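Local coordinates for putative enoyl-CoA hydratase/isomerase (Mycobacterium abscessus, PDB 3RSI), which is a putative enoyl-CoA hydratase/isomerase of the crotonase-like family, probably a hydro-lyase acting in lipid metabolism, at residues B[12-15]-B[20-23]; B[22-27]-B[35-40]; B[93-98]-B[118-123]; B[123-128]-B[214-219]. One frame throughout, in Å; residues are numbered along the deposited sequence.

Contact 1: B[12-15]-B[20-23]; sequences LVER and VILT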
loop_
_atom_site.group_PDB
_atom_site.type_symbol
_atom_site.label_atom_id
_atom_site.label_comp_id
_atom_site.label_asym_id
_atom_site.label_seq_id
_atom_site.Cartn_x
_atom_site.Cartn_y
_atom_site.Cartn_z
ATOM N N LEU B 12 8.702 23.489 21.297
ATOM C CA LEU B 12 9.442 23.080 22.480
ATOM C C LEU B 12 10.363 21.904 22.154
ATOM O O LEU B 12 9.976 20.970 21.462
ATOM C CB LEU B 12 8.512 22.707 23.625
ATOM C CG LEU B 12 7.523 23.784 24.071
ATOM C CD1 LEU B 12 6.565 23.214 25.120
ATOM C CD2 LEU B 12 8.262 25.005 24.598
ATOM N N VAL B 13 11.594 21.980 22.639
ATOM C CA VAL B 13 12.578 20.939 22.410
ATOM C C VAL B 13 13.087 20.477 23.777
ATOM O O VAL B 13 13.665 21.267 24.539
ATOM C CB VAL B 13 13.732 21.428 21.521
ATOM C CG1 VAL B 13 14.819 20.325 21.372
ATOM C CG2 VAL B 13 13.203 21.872 20.158
ATOM N N GLU B 14 12.831 19.207 24.082
ATOM C CA GLU B 14 13.190 18.608 25.352
ATOM C C GLU B 14 14.040 17.353 25.117
ATOM O O GLU B 14 13.663 16.464 24.352
ATOM C CB GLU B 14 11.909 18.259 26.124
ATOM C CG GLU B 14 12.067 17.178 27.209
ATOM C CD GLU B 14 10.756 16.714 27.816
ATOM O OE1 GLU B 14 9.691 17.289 27.475
ATOM O OE2 GLU B 14 10.804 15.769 28.647
ATOM N N ARG B 15 15.189 17.283 25.785
ATOM C CA ARG B 15 16.085 16.119 25.690
ATOM C C ARG B 15 15.911 15.238 26.927
ATOM O O ARG B 15 16.078 15.723 28.041
ATOM C CB ARG B 15 17.526 16.614 25.573
ATOM C CG ARG B 15 18.568 15.546 25.442
ATOM C CD ARG B 15 18.657 14.957 24.054
ATOM N NE ARG B 15 19.818 14.071 23.949
ATOM C CZ ARG B 15 21.005 14.412 23.456
ATOM N NH1 ARG B 15 21.236 15.629 22.990
ATOM N NH2 ARG B 15 21.983 13.514 23.414
ATOM N N VAL B 20 14.658 12.846 22.024
ATOM C CA VAL B 20 14.256 14.257 21.985
ATOM C C VAL B 20 12.759 14.267 21.732
ATOM O O VAL B 20 12.273 13.495 20.897
ATOM C CB VAL B 20 14.996 15.099 20.876
ATOM C CG1 VAL B 20 15.106 14.333 19.589
ATOM C CG2 VAL B 20 14.269 16.420 20.600
ATOM N N ILE B 21 12.046 15.123 22.466
ATOM C CA ILE B 21 10.625 15.335 22.295
ATOM C C ILE B 21 10.400 16.759 21.800
ATOM O O ILE B 21 10.839 17.729 22.435
ATOM C CB ILE B 21 9.850 15.150 23.616
ATOM C CG1 ILE B 21 10.110 13.759 24.196
ATOM C CG2 ILE B 21 8.342 15.355 23.390
ATOM C CD1 ILE B 21 9.836 13.704 25.668
ATOM N N LEU B 22 9.715 16.850 20.665
ATOM C CA LEU B 22 9.376 18.097 20.025
ATOM C C LEU B 22 7.895 18.340 20.248
ATOM O O LEU B 22 7.064 17.467 19.956
ATOM C CB LEU B 22 9.654 18.004 18.526
ATOM C CG LEU B 22 11.093 17.698 18.103
ATOM C CD1 LEU B 22 11.177 17.625 16.584
ATOM C CD2 LEU B 22 12.018 18.771 18.641
ATOM N N THR B 23 7.556 19.517 20.757
ATOM C CA THR B 23 6.173 19.822 21.032
ATOM C C THR B 23 5.768 21.092 20.309
ATOM O O THR B 23 6.273 22.163 20.638
ATOM C CB THR B 23 5.905 19.974 22.530
ATOM O OG1 THR B 23 6.271 18.766 23.193
ATOM C CG2 THR B 23 4.418 20.263 22.781
#
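Leu12 to Arg15 and Val20 to Thr23 run antiparallel as the two arms of a beta hairpin, with strand 11-16 outermost and 19-24 between it and strand 56-61. Four backbone hydrogen bonds join them in two hydrogen-bonded pairs. In the Leu12–Thr23 pair, Leu12 N reaches Thr23 O at 2.8 Å and Thr23 N returns to Leu12 O at 2.9 Å. In the Glu14–Ile21 pair, Glu14 N donates to Ile21 O at 3.0 Å, and Ile21 N answers to Glu14 O at 2.8 Å, the straightest of the four with 170° at the hydrogen. Between these rungs, a CA-H...O contact brings Leu22 CA to 3.3 Å from Leu12 O.

Apolar packing belongs to the face of Val13, Val20 and Leu22, on which helix 35-50 lies. The two methyls of Val13 divide between two partners: with CG1 anti to its own backbone N (chi1 176°), that methyl meets Val20 CG2 at 4.0 Å, while Val13 CG2 lies beside Leu22 CD2 at 3.6 Å.

On the other face the extended Glu14 side chain runs alongside Ile21, its carboxylate OE2 3.8 Å from Ile21 CD1. A long, weak ion pair carries OE2 on to Arg198 of the second subunit, which also packs on Ile21. The helix-covered face is thus mainly apolar, whereas the other mixes Leu12, Ile21 and Thr23 with a carboxylate that probably adds a modest electrostatic pull toward the neighbouring subunit.

Contact 2: B[22-27]-B[35-40]; sequences LTMNRP and TNMVSQ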
loop_
_atom_site.group_PDB
_atom_site.type_symbol
_atom_site.label_atom_id
_atom_site.label_comp_id
_atom_site.label_asym_id
_atom_site.label_seq_id
_atom_site.Cartn_x
_atom_site.Cartn_y
_atom_site.Cartn_z
ATOM N N LEU B 22 9.715 16.850 20.665
ATOM C CA LEU B 22 9.376 18.097 20.025
ATOM C C LEU B 22 7.895 18.340 20.248
ATOM O O LEU B 22 7.064 17.467 19.956
ATOM C CB LEU B 22 9.654 18.004 18.526
ATOM C CG LEU B 22 11.093 17.698 18.103
ATOM C CD1 LEU B 22 11.177 17.625 16.584
ATOM C CD2 LEU B 22 12.018 18.771 18.641
ATOM N N THR B 23 7.556 19.517 20.757
ATOM C CA THR B 23 6.173 19.822 21.032
ATOM C C THR B 23 5.768 21.092 20.309
ATOM O O THR B 23 6.273 22.163 20.638
ATOM C CB THR B 23 5.905 19.974 22.530
ATOM O OG1 THR B 23 6.271 18.766 23.193
ATOM C CG2 THR B 23 4.418 20.263 22.781
ATOM N N MET B 24 4.867 20.948 19.334
ATOM C CA MET B 24 4.296 22.074 18.626
ATOM C C MET B 24 3.426 22.830 19.630
ATOM O O MET B 24 2.545 22.241 20.250
ATOM C CB MET B 24 3.469 21.586 17.442
ATOM C CG MET B 24 4.282 20.883 16.390
ATOM S SD MET B 24 3.307 20.096 15.104
ATOM C CE MET B 24 2.781 18.604 15.996
ATOM N N ASN B 25 3.714 24.114 19.812
ATOM C CA ASN B 25 3.197 24.896 20.943
ATOM C C ASN B 25 2.628 26.263 20.552
ATOM O O ASN B 25 3.279 27.288 20.720
ATOM C CB ASN B 25 4.327 25.092 21.950
ATOM C CG ASN B 25 3.866 25.785 23.218
ATOM O OD1 ASN B 25 2.733 25.602 23.665
ATOM N ND2 ASN B 25 4.735 26.595 23.786
ATOM N N ARG B 26 1.434 26.265 19.983
ATOM C CA ARG B 26 0.677 27.508 19.761
ATOM C C ARG B 26 -0.785 27.247 20.088
ATOM O O ARG B 26 -1.622 27.087 19.188
ATOM C CB ARG B 26 0.789 27.993 18.314
ATOM C CG ARG B 26 2.178 28.295 17.834
ATOM C CD ARG B 26 2.128 28.671 16.367
ATOM N NE ARG B 26 1.517 29.997 16.145
ATOM C CZ ARG B 26 0.761 30.319 15.093
ATOM N NH1 ARG B 26 0.460 29.420 14.156
ATOM N NH2 ARG B 26 0.285 31.552 14.975
ATOM N N PRO B 27 -1.107 27.208 21.380
ATOM C CA PRO B 27 -2.443 26.782 21.802
ATOM C C PRO B 27 -3.586 27.627 21.228
ATOM O O PRO B 27 -4.631 27.094 20.889
ATOM C CB PRO B 27 -2.386 26.903 23.326
ATOM C CG PRO B 27 -0.982 26.836 23.683
ATOM C CD PRO B 27 -0.185 27.347 22.514
ATOM N N THR B 35 5.632 30.278 10.163
ATOM C CA THR B 35 6.964 30.412 9.575
ATOM C C THR B 35 8.006 30.201 10.663
ATOM O O THR B 35 8.992 29.503 10.462
ATOM C CB THR B 35 7.152 31.792 8.942
ATOM O OG1 THR B 35 6.895 32.791 9.933
ATOM C CG2 THR B 35 6.191 31.981 7.771
ATOM N N ASN B 36 7.754 30.780 11.829
ATOM C CA ASN B 36 8.594 30.623 13.005
ATOM C C ASN B 36 8.820 29.176 13.445
ATOM O O ASN B 36 9.957 28.753 13.668
ATOM C CB ASN B 36 7.945 31.359 14.174
ATOM C CG ASN B 36 8.926 32.063 15.029
ATOM O OD1 ASN B 36 9.970 31.506 15.373
ATOM N ND2 ASN B 36 8.602 33.313 15.402
ATOM N N MET B 37 7.720 28.452 13.621
ATOM C CA MET B 37 7.749 27.045 13.990
ATOM C C MET B 37 8.507 26.250 12.932
ATOM O O MET B 37 9.274 25.355 13.258
ATOM C CB MET B 37 6.323 26.484 14.149
ATOM C CG MET B 37 6.301 25.138 14.867
ATOM S SD MET B 37 4.733 24.309 14.877
ATOM C CE MET B 37 3.770 25.532 15.789
ATOM N N VAL B 38 8.286 26.568 11.664
ATOM C CA VAL B 38 8.955 25.829 10.599
ATOM C C VAL B 38 10.465 26.073 10.630
ATOM O O VAL B 38 11.235 25.125 10.490
ATOM C CB VAL B 38 8.354 26.106 9.201
ATOM C CG1 VAL B 38 9.199 25.433 8.111
ATOM C CG2 VAL B 38 6.910 25.608 9.123
ATOM N N SER B 39 10.901 27.318 10.847
ATOM C CA SER B 39 12.342 27.588 11.076
ATOM C C SER B 39 12.894 26.805 12.270
ATOM O O SER B 39 14.005 26.258 12.211
ATOM C CB SER B 39 12.613 29.077 11.298
ATOM O OG SER B 39 12.181 29.800 10.160
ATOM N N GLN B 40 12.114 26.750 13.351
ATOM C CA GLN B 40 12.539 26.027 14.543
ATOM C C GLN B 40 12.585 24.517 14.263
ATOM O O GLN B 40 13.461 23.826 14.783
ATOM C CB GLN B 40 11.624 26.356 15.729
ATOM C CG GLN B 40 11.804 27.806 16.249
ATOM C CD GLN B 40 10.761 28.219 17.277
ATOM O OE1 GLN B 40 9.855 27.447 17.611
ATOM N NE2 GLN B 40 10.878 29.459 17.786
#
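Met24, at the end of strand 19-24, and Met37, in the first turn of helix 35-50, approach with their CA atoms 7.6 Å apart, the nearest backbone approach between the two segments. They belong to the beta-alpha-beta unit formed by strand 19-24, helix 35-50 and strand 56-61, a part of the crotonase fold, and the contact packs the helix start against the strand end and the loop after it.

Met37 does most of the touching. Its CG stands anti to the backbone N (chi1 -166°) and the chain runs out straight before bending at the sulfur, which brings SD and CE to different partners. SD comes to 3.8 Å from Met24 CG and 3.9 Å from Met24 CB, the two side chains crossing at about a right angle. Met24 itself turns its far end away from the helix segment, and it also packs on Phe41 and on Leu59 of strand 56-61.

Beyond the sulfur, the contact passes to the aliphatic part of Arg26, whose polar end is engaged elsewhere: NH1 donates to Ala32 O in the loop leading to the helix. The methyl CE of Met37 lies 3.8 Å from Arg26 CG and 3.6 Å from Arg26 CD.

Contact 3: B[93-98]-B[118-123]; sequences KGLLLS and CEMLQQ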
loop_
_atom_site.group_PDB
_atom_site.type_symbol
_atom_site.label_atom_id
_atom_site.label_comp_id
_atom_site.label_asym_id
_atom_site.label_seq_id
_atom_site.Cartn_x
_atom_site.Cartn_y
_atom_site.Cartn_z
ATOM N N LYS B 93 -9.286 4.415 -23.918
ATOM C CA LYS B 93 -9.974 5.488 -23.218
ATOM C C LYS B 93 -11.228 5.000 -22.485
ATOM O O LYS B 93 -11.419 5.354 -21.348
ATOM C CB LYS B 93 -10.347 6.627 -24.183
ATOM C CG LYS B 93 -11.253 7.678 -23.592
ATOM C CD LYS B 93 -11.362 8.897 -24.493
ATOM C CE LYS B 93 -10.155 9.830 -24.317
ATOM N NZ LYS B 93 -10.133 10.864 -25.374
ATOM N N GLY B 94 -12.089 4.234 -23.147
ATOM C CA GLY B 94 -13.324 3.756 -22.520
ATOM C C GLY B 94 -13.098 2.955 -21.237
ATOM O O GLY B 94 -13.792 3.148 -20.229
ATOM N N LEU B 95 -12.121 2.052 -21.300
ATOM C CA LEU B 95 -11.716 1.219 -20.170
ATOM C C LEU B 95 -10.903 1.954 -19.124
ATOM O O LEU B 95 -10.523 1.356 -18.109
ATOM C CB LEU B 95 -10.887 0.015 -20.665
ATOM C CG LEU B 95 -11.595 -0.993 -21.574
ATOM C CD1 LEU B 95 -10.653 -2.124 -21.985
ATOM C CD2 LEU B 95 -12.822 -1.567 -20.879
ATOM N N LEU B 96 -10.635 3.241 -19.353
ATOM C CA LEU B 96 -9.686 4.016 -18.528
ATOM C C LEU B 96 -8.338 3.295 -18.361
ATOM O O LEU B 96 -7.681 3.364 -17.294
ATOM C CB LEU B 96 -10.316 4.340 -17.166
ATOM C CG LEU B 96 -11.539 5.263 -17.237
ATOM C CD1 LEU B 96 -12.092 5.497 -15.855
ATOM C CD2 LEU B 96 -11.185 6.596 -17.922
ATOM N N LEU B 97 -7.933 2.590 -19.416
ATOM C CA LEU B 97 -6.672 1.895 -19.429
ATOM C C LEU B 97 -5.555 2.868 -19.844
ATOM O O LEU B 97 -4.527 2.967 -19.192
ATOM C CB LEU B 97 -6.747 0.710 -20.382
ATOM C CG LEU B 97 -5.589 -0.286 -20.349
ATOM C CD1 LEU B 97 -5.205 -0.595 -18.917
ATOM C CD2 LEU B 97 -5.955 -1.567 -21.128
ATOM N N SER B 98 -5.761 3.568 -20.944
ATOM C CA SER B 98 -4.820 4.586 -21.389
ATOM C C SER B 98 -5.293 5.997 -21.083
ATOM O O SER B 98 -4.666 6.954 -21.504
ATOM C CB SER B 98 -4.600 4.464 -22.895
ATOM O OG SER B 98 -5.794 4.764 -23.600
ATOM N N CYS B 118 -14.187 -4.722 -12.293
ATOM C CA CYS B 118 -13.238 -4.601 -11.208
ATOM C C CYS B 118 -11.929 -4.055 -11.749
ATOM O O CYS B 118 -11.194 -3.376 -11.031
ATOM C CB CYS B 118 -13.048 -5.949 -10.516
ATOM S SG CYS B 118 -12.082 -5.917 -8.986
ATOM N N GLU B 119 -11.636 -4.324 -13.026
ATOM C CA GLU B 119 -10.500 -3.675 -13.676
ATOM C C GLU B 119 -10.692 -2.151 -13.733
ATOM O O GLU B 119 -9.792 -1.379 -13.326
ATOM C CB GLU B 119 -10.245 -4.234 -15.070
ATOM C CG GLU B 119 -9.877 -5.715 -15.075
ATOM C CD GLU B 119 -8.585 -5.980 -15.796
ATOM O OE1 GLU B 119 -7.544 -5.397 -15.389
ATOM O OE2 GLU B 119 -8.609 -6.744 -16.767
ATOM N N MET B 120 -11.862 -1.716 -14.194
ATOM C CA MET B 120 -12.155 -0.285 -14.272
ATOM C C MET B 120 -12.266 0.412 -12.895
ATOM O O MET B 120 -11.990 1.615 -12.764
ATOM C CB MET B 120 -13.419 -0.027 -15.092
ATOM C CG MET B 120 -13.198 -0.134 -16.584
ATOM S SD MET B 120 -14.708 0.129 -17.562
ATOM C CE MET B 120 -14.914 1.897 -17.367
ATOM N N LEU B 121 -12.651 -0.343 -11.879
ATOM C CA LEU B 121 -12.759 0.187 -10.523
ATOM C C LEU B 121 -11.443 0.813 -10.037
ATOM O O LEU B 121 -11.464 1.774 -9.268
ATOM C CB LEU B 121 -13.191 -0.914 -9.578
ATOM C CG LEU B 121 -13.504 -0.534 -8.137
ATOM C CD1 LEU B 121 -14.806 0.222 -7.991
ATOM C CD2 LEU B 121 -13.519 -1.807 -7.285
ATOM N N GLN B 122 -10.317 0.266 -10.498
ATOM C CA GLN B 122 -9.007 0.749 -10.100
ATOM C C GLN B 122 -8.693 2.153 -10.631
ATOM O O GLN B 122 -7.812 2.809 -10.103
ATOM C CB GLN B 122 -7.921 -0.261 -10.476
ATOM C CG GLN B 122 -8.002 -1.539 -9.634
ATOM C CD GLN B 122 -7.366 -2.726 -10.318
ATOM O OE1 GLN B 122 -6.145 -2.861 -10.319
ATOM N NE2 GLN B 122 -8.191 -3.593 -10.914
ATOM N N GLN B 123 -9.463 2.625 -11.614
ATOM C CA GLN B 123 -9.354 3.979 -12.138
ATOM C C GLN B 123 -10.487 4.893 -11.629
ATOM O O GLN B 123 -10.596 6.055 -12.038
ATOM C CB GLN B 123 -9.298 3.962 -13.669
ATOM C CG GLN B 123 -7.940 3.503 -14.230
ATOM C CD GLN B 123 -6.924 4.633 -14.247
ATOM O OE1 GLN B 123 -6.393 4.994 -13.221
ATOM N NE2 GLN B 123 -6.696 5.228 -15.408
#
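The side-chain amide of Gln123 is the flat group that bridges to Leu96, through an N-H of NE2: this nitrogen donates to Leu96 O at 2.8 Å. The bond is bent, with 146° at the hydrogen, and its acceptor is tilted 17° from the amide plane. A second amide, that of Gln122, does not cross the contact but turns back on its own helix, where NE2 reaches Cys118 O at 3.0 Å with the acceptor lying in the amide plane.

Folding of the Gln123 chain at chi2 (-82°) brings its amide round to Leu96. Nearer the backbone, Gln123 CB meets Leu96 CB at 3.7 Å, and Gln123 CG comes within 3.1 Å of Leu96 O. That carbonyl has a second donor in Arg153 NH2 of helix 150-157.

Leu96 takes positive phi as helix 88-94 ends in a Schellman motif, and Met120 packs against the helix end. Its CG meets Leu95 O at 3.4 Å, and the bend at the sulfur carries CE to Gly94 O at 3.3 Å. Leu95 CD2 lies 4.2 Å from Met120 SD.

The second subunit also reaches this site: Gly94 O accepts from Trp45 NE1 of that subunit, whose Phe41 packs on Met120. The carbonyls of Gly94 and Leu96, at and just past the helix end, thus each have donors. Gln123 and Arg153 share Leu96 O, Trp45 of the neighbour takes Gly94 O, and the methionine adds van der Waals contacts, so the helix end is held by its own chain and by the neighbouring subunit.

Contact 4: B[123-128]-B[214-219]; sequences QTDIRV and NAKEAI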
loop_
_atom_site.group_PDB
_atom_site.type_symbol
_atom_site.label_atom_id
_atom_site.label_comp_id
_atom_site.label_asym_id
_atom_site.label_seq_id
_atom_site.Cartn_x
_atom_site.Cartn_y
_atom_site.Cartn_z
ATOM N N GLN B 123 -9.463 2.625 -11.614
ATOM C CA GLN B 123 -9.354 3.979 -12.138
ATOM C C GLN B 123 -10.487 4.893 -11.629
ATOM O O GLN B 123 -10.596 6.055 -12.038
ATOM C CB GLN B 123 -9.298 3.962 -13.669
ATOM C CG GLN B 123 -7.940 3.503 -14.230
ATOM C CD GLN B 123 -6.924 4.633 -14.247
ATOM O OE1 GLN B 123 -6.393 4.994 -13.221
ATOM N NE2 GLN B 123 -6.696 5.228 -15.408
ATOM N N THR B 124 -11.329 4.371 -10.748
ATOM C CA THR B 124 -12.171 5.226 -9.940
ATOM C C THR B 124 -11.366 5.708 -8.731
ATOM O O THR B 124 -10.424 5.048 -8.288
ATOM C CB THR B 124 -13.476 4.512 -9.468
ATOM O OG1 THR B 124 -13.179 3.498 -8.497
ATOM C CG2 THR B 124 -14.232 3.933 -10.655
ATOM N N ASP B 125 -11.766 6.843 -8.185
ATOM C CA ASP B 125 -11.020 7.504 -7.099
ATOM C C ASP B 125 -11.505 7.151 -5.710
ATOM O O ASP B 125 -10.701 6.861 -4.810
ATOM C CB ASP B 125 -11.121 9.011 -7.299
ATOM C CG ASP B 125 -10.556 9.424 -8.634
ATOM O OD1 ASP B 125 -9.430 8.988 -8.934
ATOM O OD2 ASP B 125 -11.229 10.132 -9.387
ATOM N N ILE B 126 -12.815 7.242 -5.547
ATOM C CA ILE B 126 -13.508 7.113 -4.269
ATOM C C ILE B 126 -14.548 6.019 -4.466
ATOM O O ILE B 126 -15.222 5.974 -5.498
ATOM C CB ILE B 126 -14.191 8.452 -3.871
ATOM C CG1 ILE B 126 -13.139 9.565 -3.737
ATOM C CG2 ILE B 126 -15.001 8.305 -2.579
ATOM C CD1 ILE B 126 -13.723 10.998 -3.750
ATOM N N ARG B 127 -14.661 5.117 -3.502
ATOM C CA ARG B 127 -15.370 3.860 -3.755
ATOM C C ARG B 127 -16.259 3.495 -2.592
ATOM O O ARG B 127 -15.779 3.334 -1.470
ATOM C CB ARG B 127 -14.359 2.740 -4.008
ATOM C CG ARG B 127 -13.476 2.982 -5.223
ATOM C CD ARG B 127 -12.247 2.091 -5.271
ATOM N NE ARG B 127 -11.246 2.605 -6.225
ATOM C CZ ARG B 127 -9.989 2.183 -6.323
ATOM N NH1 ARG B 127 -9.548 1.212 -5.541
ATOM N NH2 ARG B 127 -9.164 2.745 -7.199
ATOM N N VAL B 128 -17.548 3.358 -2.882
ATOM C CA VAL B 128 -18.547 2.986 -1.897
ATOM C C VAL B 128 -19.100 1.607 -2.265
ATOM O O VAL B 128 -19.593 1.399 -3.389
ATOM C CB VAL B 128 -19.731 3.980 -1.885
ATOM C CG1 VAL B 128 -20.753 3.567 -0.797
ATOM C CG2 VAL B 128 -19.226 5.409 -1.667
ATOM N N ASN B 214 -6.195 19.534 -10.223
ATOM C CA ASN B 214 -4.737 19.470 -10.094
ATOM C C ASN B 214 -4.296 18.518 -9.001
ATOM O O ASN B 214 -3.251 17.876 -9.131
ATOM C CB ASN B 214 -4.097 20.854 -9.907
ATOM C CG ASN B 214 -4.114 21.674 -11.190
ATOM O OD1 ASN B 214 -4.957 21.456 -12.048
ATOM N ND2 ASN B 214 -3.188 22.623 -11.317
ATOM N N ALA B 215 -5.079 18.412 -7.932
ATOM C CA ALA B 215 -4.760 17.444 -6.874
ATOM C C ALA B 215 -4.839 15.998 -7.394
ATOM O O ALA B 215 -3.921 15.198 -7.187
ATOM C CB ALA B 215 -5.666 17.647 -5.653
ATOM N N LYS B 216 -5.921 15.661 -8.075
ATOM C CA LYS B 216 -6.015 14.332 -8.689
ATOM C C LYS B 216 -4.880 14.083 -9.676
ATOM O O LYS B 216 -4.276 13.028 -9.662
ATOM C CB LYS B 216 -7.359 14.110 -9.382
ATOM C CG LYS B 216 -7.464 12.690 -10.024
ATOM C CD LYS B 216 -8.862 12.371 -10.640
ATOM C CE LYS B 216 -8.802 11.042 -11.375
ATOM N NZ LYS B 216 -10.128 10.524 -11.825
ATOM N N GLU B 217 -4.569 15.059 -10.510
ATOM C CA GLU B 217 -3.533 14.882 -11.508
ATOM C C GLU B 217 -2.170 14.733 -10.856
ATOM O O GLU B 217 -1.354 13.925 -11.322
ATOM C CB GLU B 217 -3.522 16.043 -12.510
ATOM C CG GLU B 217 -2.472 15.859 -13.605
ATOM C CD GLU B 217 -2.563 16.890 -14.687
ATOM O OE1 GLU B 217 -3.467 17.746 -14.645
ATOM O OE2 GLU B 217 -1.710 16.843 -15.586
ATOM N N ALA B 218 -1.926 15.465 -9.756
ATOM C CA ALA B 218 -0.630 15.359 -9.049
ATOM C C ALA B 218 -0.491 13.988 -8.369
ATOM O O ALA B 218 0.566 13.350 -8.424
ATOM C CB ALA B 218 -0.436 16.529 -8.030
ATOM N N ILE B 219 -1.581 13.537 -7.752
ATOM C CA ILE B 219 -1.627 12.219 -7.125
ATOM C C ILE B 219 -1.347 11.129 -8.159
ATOM O O ILE B 219 -0.491 10.284 -7.933
ATOM C CB ILE B 219 -2.992 11.955 -6.448
ATOM C CG1 ILE B 219 -3.160 12.845 -5.211
ATOM C CG2 ILE B 219 -3.112 10.533 -6.026
ATOM C CD1 ILE B 219 -4.628 12.981 -4.759
HETATM O O HOH W 1 -9.818 8.299 -13.354
#
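Asp125 and Lys216 form a buried salt bridge within the crotonase fold, tying the residue just before strand 126-130, the middle strand of a parallel three-stranded sheet, to helix 209-222. Lys216 is fully stretched: CG stands anti to the backbone N (chi1 -179°) and every later torsion is also near 180°, which lets the chain span the gap between helix and loop, where even the closest CA atoms, those of Asp125 and Lys216, are 8.6 Å apart. The Asp125 side chain lies across the end of this extended lysine.

Lys216 NZ approaches Asp125 OD2 at 2.7 Å on the syn lone pair, the side of the other oxygen, and Asp125 OD1 meets Lys216 CE at 3.3 Å. OD2 also accepts from Leu105 N of the adjacent strand, while NZ donates to Lys103 O and, weakly, to Leu101 O. Burial of the ion pair is thus probably compensated by this dense set of polar partners.

Within the same segment, Arg127 NH2 donates to Thr124 O at 2.8 Å with the acceptor in the guanidinium plane. A water makes a second link between the segments, accepting from Lys216 NZ at 2.7 Å and donating to Gln123 O at 2.7 Å.

Contacts 1 and 2 share strand 19-24 and lie 11 Å apart, centre to centre, far from the centre of the chain and only partly buried. Contacts 3 and 4 are buried, share Gln123, and have centres 13 Å apart; contact 4 sits nearest the middle of the chain. The two pairs are well separated, with nearest atoms at least about 21 Å apart. Chemistry follows place: contact 1 is a backbone ladder within a sheet, contact 2 is methionine packing of the helix on the strand end and the loop after it, contact 3 combines a hydrogen bond from a side-chain amide with helix-end packing, and contact 4 depends on a charged pair and a water. All four regions also touch the second subunit.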